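Local coordinates for protein Bd3459 (Bdellovibrio bacteriovorus, PDB 5CEB) that probably acts as a serine-type peptidase of the D-Ala-D-Ala carboxypeptidase (S13) family, serving the predatory bacterium as an endopeptidase, at residues 61-66 and 304-309; 360-365 and 386-391. The protein carries 2 engineered substitutions. One frame throughout, in Å; residues are numbered along the deposited sequence.

Contact 1. Residues 61-66 and 304-309; sequences NKDDKF and EATCEM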
loop_
_atom_site.group_PDB
_atom_site.type_symbol
_atom_site.label_atom_id
_atom_site.label_comp_id
_atom_site.label_asym_id
_atom_site.label_seq_id
_atom_site.Cartn_x
_atom_site.Cartn_y
_atom_site.Cartn_z
ATOM N N ASN A 61 -28.255 3.388 -9.162
ATOM C CA ASN A 61 -27.160 2.655 -9.754
ATOM C C ASN A 61 -26.239 2.038 -8.709
ATOM O O ASN A 61 -25.218 1.456 -9.093
ATOM C CB ASN A 61 -26.359 3.551 -10.705
ATOM C CG ASN A 61 -27.126 3.900 -11.959
ATOM O OD1 ASN A 61 -28.081 3.245 -12.317
ATOM N ND2 ASN A 61 -26.666 4.912 -12.662
ATOM N N LYS A 62 -26.597 2.096 -7.423
ATOM C CA LYS A 62 -25.652 1.620 -6.378
ATOM C C LYS A 62 -25.383 0.100 -6.346
ATOM O O LYS A 62 -24.488 -0.321 -5.610
ATOM C CB LYS A 62 -26.068 2.048 -4.970
ATOM C CG LYS A 62 -27.378 1.399 -4.524
ATOM C CD LYS A 62 -27.980 2.127 -3.331
ATOM C CE LYS A 62 -29.358 1.531 -2.962
ATOM N NZ LYS A 62 -30.355 1.955 -3.951
ATOM N N ASP A 63 -26.173 -0.687 -7.071
ATOM C CA ASP A 63 -25.914 -2.098 -7.233
ATOM C C ASP A 63 -25.472 -2.496 -8.674
ATOM O O ASP A 63 -25.687 -3.638 -9.074
ATOM C CB ASP A 63 -27.175 -2.923 -6.792
ATOM C CG ASP A 63 -26.808 -4.398 -6.352
ATOM O OD1 ASP A 63 -25.598 -4.642 -6.056
ATOM O OD2 ASP A 63 -27.696 -5.280 -6.292
ATOM N N ASP A 64 -24.911 -1.570 -9.453
ATOM C CA ASP A 64 -24.364 -1.896 -10.797
ATOM C C ASP A 64 -22.821 -1.738 -10.692
ATOM O O ASP A 64 -22.307 -0.917 -9.949
ATOM C CB ASP A 64 -24.893 -0.929 -11.865
ATOM C CG ASP A 64 -26.424 -0.846 -11.919
ATOM O OD1 ASP A 64 -27.116 -1.850 -11.781
ATOM O OD2 ASP A 64 -26.948 0.266 -12.069
ATOM N N LYS A 65 -22.091 -2.557 -11.415
ATOM C CA LYS A 65 -20.632 -2.538 -11.360
ATOM C C LYS A 65 -20.044 -1.410 -12.214
ATOM O O LYS A 65 -20.514 -1.144 -13.319
ATOM C CB LYS A 65 -20.093 -3.896 -11.800
ATOM C CG LYS A 65 -20.305 -5.042 -10.812
ATOM C CD LYS A 65 -19.476 -6.296 -11.191
ATOM C CE LYS A 65 -19.677 -6.740 -12.628
ATOM N NZ LYS A 65 -18.758 -7.875 -12.991
ATOM N N PHE A 66 -19.039 -0.741 -11.694
ATOM C CA PHE A 66 -18.333 0.310 -12.408
ATOM C C PHE A 66 -16.831 0.191 -12.107
ATOM O O PHE A 66 -16.458 -0.349 -11.062
ATOM C CB PHE A 66 -18.824 1.721 -11.944
ATOM C CG PHE A 66 -20.286 1.993 -12.267
ATOM C CD1 PHE A 66 -20.683 2.233 -13.569
ATOM C CD2 PHE A 66 -21.228 2.042 -11.270
ATOM C CE1 PHE A 66 -22.008 2.461 -13.884
ATOM C CE2 PHE A 66 -22.573 2.249 -11.566
ATOM C CZ PHE A 66 -22.967 2.488 -12.881
ATOM N N GLU A 304 -13.793 -3.858 -11.091
ATOM C CA GLU A 304 -15.136 -3.237 -10.999
ATOM C C GLU A 304 -15.917 -3.789 -9.809
ATOM O O GLU A 304 -15.765 -4.986 -9.418
ATOM C CB GLU A 304 -15.942 -3.569 -12.250
ATOM C CG GLU A 304 -15.476 -2.928 -13.532
ATOM C CD GLU A 304 -16.499 -3.044 -14.663
ATOM O OE1 GLU A 304 -17.367 -3.968 -14.637
ATOM O OE2 GLU A 304 -16.404 -2.222 -15.600
ATOM N N ALA A 305 -16.750 -2.932 -9.235
ATOM C CA ALA A 305 -17.597 -3.323 -8.168
ATOM C C ALA A 305 -18.760 -2.328 -8.080
ATOM O O ALA A 305 -18.743 -1.259 -8.748
ATOM C CB ALA A 305 -16.834 -3.362 -6.861
ATOM N N THR A 306 -19.776 -2.740 -7.326
ATOM C CA THR A 306 -20.907 -1.858 -7.002
ATOM C C THR A 306 -20.509 -0.859 -5.922
ATOM O O THR A 306 -19.629 -1.109 -5.077
ATOM C CB THR A 306 -22.133 -2.643 -6.535
ATOM O OG1 THR A 306 -21.841 -3.277 -5.272
ATOM C CG2 THR A 306 -22.493 -3.688 -7.569
ATOM N N CYS A 307 -21.210 0.257 -5.923
ATOM C CA CYS A 307 -21.099 1.260 -4.850
ATOM C C CYS A 307 -21.405 0.622 -3.476
ATOM O O CYS A 307 -20.616 0.794 -2.516
ATOM C CB CYS A 307 -22.088 2.409 -5.151
ATOM S SG CYS A 307 -21.753 3.902 -4.301
ATOM N N GLU A 308 -22.472 -0.202 -3.405
ATOM C CA GLU A 308 -22.783 -0.948 -2.166
ATOM C C GLU A 308 -21.606 -1.788 -1.646
ATOM O O GLU A 308 -21.327 -1.842 -0.436
ATOM C CB GLU A 308 -24.008 -1.860 -2.326
ATOM C CG GLU A 308 -25.310 -1.073 -2.440
ATOM C CD GLU A 308 -26.554 -1.940 -2.484
ATOM O OE1 GLU A 308 -26.410 -3.146 -2.460
ATOM O OE2 GLU A 308 -27.682 -1.404 -2.557
ATOM N N MET A 309 -20.941 -2.473 -2.548
ATOM C CA MET A 309 -19.801 -3.296 -2.130
ATOM C C MET A 309 -18.705 -2.467 -1.518
ATOM O O MET A 309 -18.009 -2.930 -0.601
ATOM C CB MET A 309 -19.259 -4.101 -3.313
ATOM C CG MET A 309 -19.988 -5.410 -3.505
ATOM S SD MET A 309 -19.826 -6.695 -2.213
ATOM C CE MET A 309 -18.241 -6.295 -1.526
HETATM O O HOH W 1 -22.476 1.271 -8.199
HETATM O O HOH W 2 -23.449 -5.393 -4.589
#
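An antiparallel bridge between Phe66 and Ala305 and a capped helix start join the loop 61-66 to residues 304-309 in this penicillin-binding-type fold. The bridge is a hydrogen-bonded pair: Phe66 N gives to Ala305 O (3.0 Å) and Ala305 N to Phe66 O (3.2 Å). Beside the start of helix 307-323, the loop 61-66 makes a type I turn, Asn61 to Asp64, and Lys62 O takes the amide of Glu308 (N to O 3.0 Å) nearly straight, at 169° and in the carbonyl plane. A water ties Asn61 O and Asp64 O to Cys307 N; Cys307 SG forms a disulfide with Cys45 of strand 40-48. CG, CD and CE of Lys62 pass obliquely by Glu308 OE2, CE at 3.4 Å; NZ stays beyond salt-bridge range and bonds to Asp59 O. Asp63 OD1 and Glu308 OE1, of like charge, stand 4.0 Å apart in carboxylates stacked 15° from parallel; a second water and the nearby lysine may ease the repulsion. With chi1 at 66°, Thr306 OG1 can cap the helix by accepting from Met309 N, while CG2 presses on Asp63 C, 3.4 Å away. That second water accepts from Thr306 OG1 and donates to Asp63 OD1, 2.7 Å away.

Contact 2. Residues 360-365 and 386-391; sequences SVNKAK and TDYDKS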
loop_
_atom_site.group_PDB
_atom_site.type_symbol
_atom_site.label_atom_id
_atom_site.label_comp_id
_atom_site.label_asym_id
_atom_site.label_seq_id
_atom_site.Cartn_x
_atom_site.Cartn_y
_atom_site.Cartn_z
ATOM N N SER A 360 -8.174 7.107 -10.239
ATOM C CA SER A 360 -8.144 7.737 -11.545
ATOM C C SER A 360 -7.705 6.742 -12.563
ATOM O O SER A 360 -6.513 6.342 -12.583
ATOM C CB SER A 360 -7.106 8.920 -11.590
ATOM O OG SER A 360 -7.254 9.760 -10.448
ATOM N N VAL A 361 -8.605 6.343 -13.431
ATOM C CA VAL A 361 -8.224 5.631 -14.665
ATOM C C VAL A 361 -8.898 6.359 -15.807
ATOM O O VAL A 361 -9.670 7.270 -15.567
ATOM C CB VAL A 361 -8.580 4.128 -14.650
ATOM C CG1 VAL A 361 -7.680 3.380 -13.641
ATOM C CG2 VAL A 361 -10.050 3.894 -14.359
ATOM N N ASN A 362 -8.605 5.979 -17.055
ATOM C CA ASN A 362 -9.171 6.697 -18.183
ATOM C C ASN A 362 -10.682 6.889 -18.068
ATOM O O ASN A 362 -11.182 8.004 -18.300
ATOM C CB ASN A 362 -8.836 6.001 -19.502
ATOM C CG ASN A 362 -7.391 6.245 -19.977
ATOM O OD1 ASN A 362 -6.701 7.195 -19.594
ATOM N ND2 ASN A 362 -6.966 5.398 -20.874
ATOM N N LYS A 363 -11.387 5.812 -17.702
ATOM C CA LYS A 363 -12.851 5.771 -17.716
ATOM C C LYS A 363 -13.510 6.055 -16.357
ATOM O O LYS A 363 -14.775 6.009 -16.250
ATOM C CB LYS A 363 -13.355 4.408 -18.219
ATOM C CG LYS A 363 -12.978 4.050 -19.671
ATOM C CD LYS A 363 -13.381 5.140 -20.678
ATOM C CE LYS A 363 -13.202 4.714 -22.146
ATOM N NZ LYS A 363 -13.219 5.943 -22.984
ATOM N N ALA A 364 -12.701 6.295 -15.320
ATOM C CA ALA A 364 -13.278 6.595 -13.998
ATOM C C ALA A 364 -12.431 7.474 -13.059
ATOM O O ALA A 364 -11.163 7.404 -13.021
ATOM C CB ALA A 364 -13.679 5.318 -13.284
ATOM N N LYS A 365 -13.164 8.295 -12.305
ATOM C CA LYS A 365 -12.630 9.077 -11.171
ATOM C C LYS A 365 -13.460 8.683 -9.978
ATOM O O LYS A 365 -14.725 8.717 -10.018
ATOM C CB LYS A 365 -12.767 10.627 -11.368
ATOM C CG LYS A 365 -11.840 11.409 -10.489
ATOM C CD LYS A 365 -10.439 11.440 -11.111
ATOM C CE LYS A 365 -9.353 12.139 -10.300
ATOM N NZ LYS A 365 -8.970 11.402 -9.063
ATOM N N THR A 386 -15.427 9.021 -16.543
ATOM C CA THR A 386 -14.631 9.980 -17.312
ATOM C C THR A 386 -14.240 9.373 -18.674
ATOM O O THR A 386 -14.440 8.181 -18.893
ATOM C CB THR A 386 -13.342 10.404 -16.564
ATOM O OG1 THR A 386 -12.477 9.300 -16.366
ATOM C CG2 THR A 386 -13.668 11.032 -15.193
ATOM N N ASP A 387 -13.687 10.207 -19.564
ATOM C CA ASP A 387 -13.075 9.781 -20.829
ATOM C C ASP A 387 -11.764 10.547 -21.034
ATOM O O ASP A 387 -11.565 11.199 -22.071
ATOM C CB ASP A 387 -14.026 9.979 -22.030
ATOM C CG ASP A 387 -15.240 9.027 -22.007
ATOM O OD1 ASP A 387 -15.105 7.828 -22.363
ATOM O OD2 ASP A 387 -16.351 9.498 -21.667
ATOM N N TYR A 388 -10.864 10.415 -20.048
ATOM C CA TYR A 388 -9.556 11.120 -19.980
ATOM C C TYR A 388 -8.609 10.902 -21.155
ATOM O O TYR A 388 -7.835 11.795 -21.493
ATOM C CB TYR A 388 -8.846 10.755 -18.683
ATOM C CG TYR A 388 -7.507 11.438 -18.398
ATOM C CD1 TYR A 388 -7.425 12.797 -18.007
ATOM C CD2 TYR A 388 -6.328 10.698 -18.433
ATOM C CE1 TYR A 388 -6.204 13.387 -17.705
ATOM C CE2 TYR A 388 -5.108 11.277 -18.132
ATOM C CZ TYR A 388 -5.044 12.612 -17.773
ATOM O OH TYR A 388 -3.812 13.112 -17.493
ATOM N N ASP A 389 -8.665 9.724 -21.763
ATOM C CA ASP A 389 -7.986 9.474 -23.055
ATOM C C ASP A 389 -8.468 10.419 -24.160
ATOM O O ASP A 389 -7.657 10.929 -24.918
ATOM C CB ASP A 389 -8.137 8.004 -23.504
ATOM C CG ASP A 389 -9.587 7.515 -23.491
ATOM O OD1 ASP A 389 -10.346 7.843 -22.545
ATOM O OD2 ASP A 389 -9.946 6.779 -24.422
ATOM N N LYS A 390 -9.781 10.664 -24.213
ATOM C CA LYS A 390 -10.380 11.597 -25.188
ATOM C C LYS A 390 -10.262 13.050 -24.746
ATOM O O LYS A 390 -10.046 13.926 -25.571
ATOM C CB LYS A 390 -11.882 11.293 -25.439
ATOM C CG LYS A 390 -12.232 9.853 -25.816
ATOM C CD LYS A 390 -11.419 9.332 -27.002
ATOM C CE LYS A 390 -11.821 7.906 -27.375
ATOM N NZ LYS A 390 -10.876 7.267 -28.339
ATOM N N SER A 391 -10.449 13.304 -23.455
ATOM C CA SER A 391 -10.590 14.666 -22.925
ATOM C C SER A 391 -9.767 14.782 -21.640
ATOM O O SER A 391 -10.153 14.272 -20.601
ATOM C CB SER A 391 -12.084 14.975 -22.677
ATOM O OG SER A 391 -12.297 16.309 -22.250
#
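Asn362 and Lys363, the two middle residues of the type I turn that closes the beta hairpin of strands 354-361 and 364-373, extend their side chains over the loop 386-391 in different ways. The Asn362 amide stacks on the carboxylate of Asp389 with the planes 19° apart, although the two side chains run about perpendicular; the closest approach of the amide to that side chain is ND2 to Asp389 CB, 3.9 Å. Asn362 OD1 meets the edge of the Tyr388 ring in plane, 3.7 Å from CD2; the ring itself stacks with Trp395 of helix 394-411 and has Arg392 as a cation-pi partner. Lys363 starts out away from the loop, but a bend at chi2 (-53°) brings NZ back to Asp387 OD1, a 2.7 Å salt bridge on the anti lone pair. Asp389 OD1 is a second, weak partner of the same nitrogen, so the ammonium group ties together two acidic residues, while Asp387 OD2 is held by His385 NE2. In the backbone, Asn362 O is gripped from opposite faces of its plane by Thr386 OG1 (2.7 Å) and Tyr388 N (3.0 Å). Thr386 sets its methyl CG2 against Lys365 CB, 4.0 Å away, and its amide N reaches Lys363 O at 3.1 Å from far above the carbonyl plane, 78° out of it.

Both segments of contact 1 precede those of contact 2 in the chain. Their centres lie 18 Å apart and their nearest atoms about 6 Å, so they do not touch; the five-stranded antiparallel sheet relates them. Strand 376-385 is shared: Phe66 and Cys307 of contact 1 pack on its Leu383 and Ala381, and it runs on into the loop 386-391. Strand 354-361 carries a Lys-Thr-Gly sequence of the kind that lines the active site in penicillin-binding enzymes; Gly359, the glycine of that motif, comes directly before Ser360 of contact 2. Segment 61-66 lies shortly ahead of helix 72-84, whose start in this family normally carries the Ser-x-x-Lys motif, and Val361 of contact 2 packs on Ala69 there.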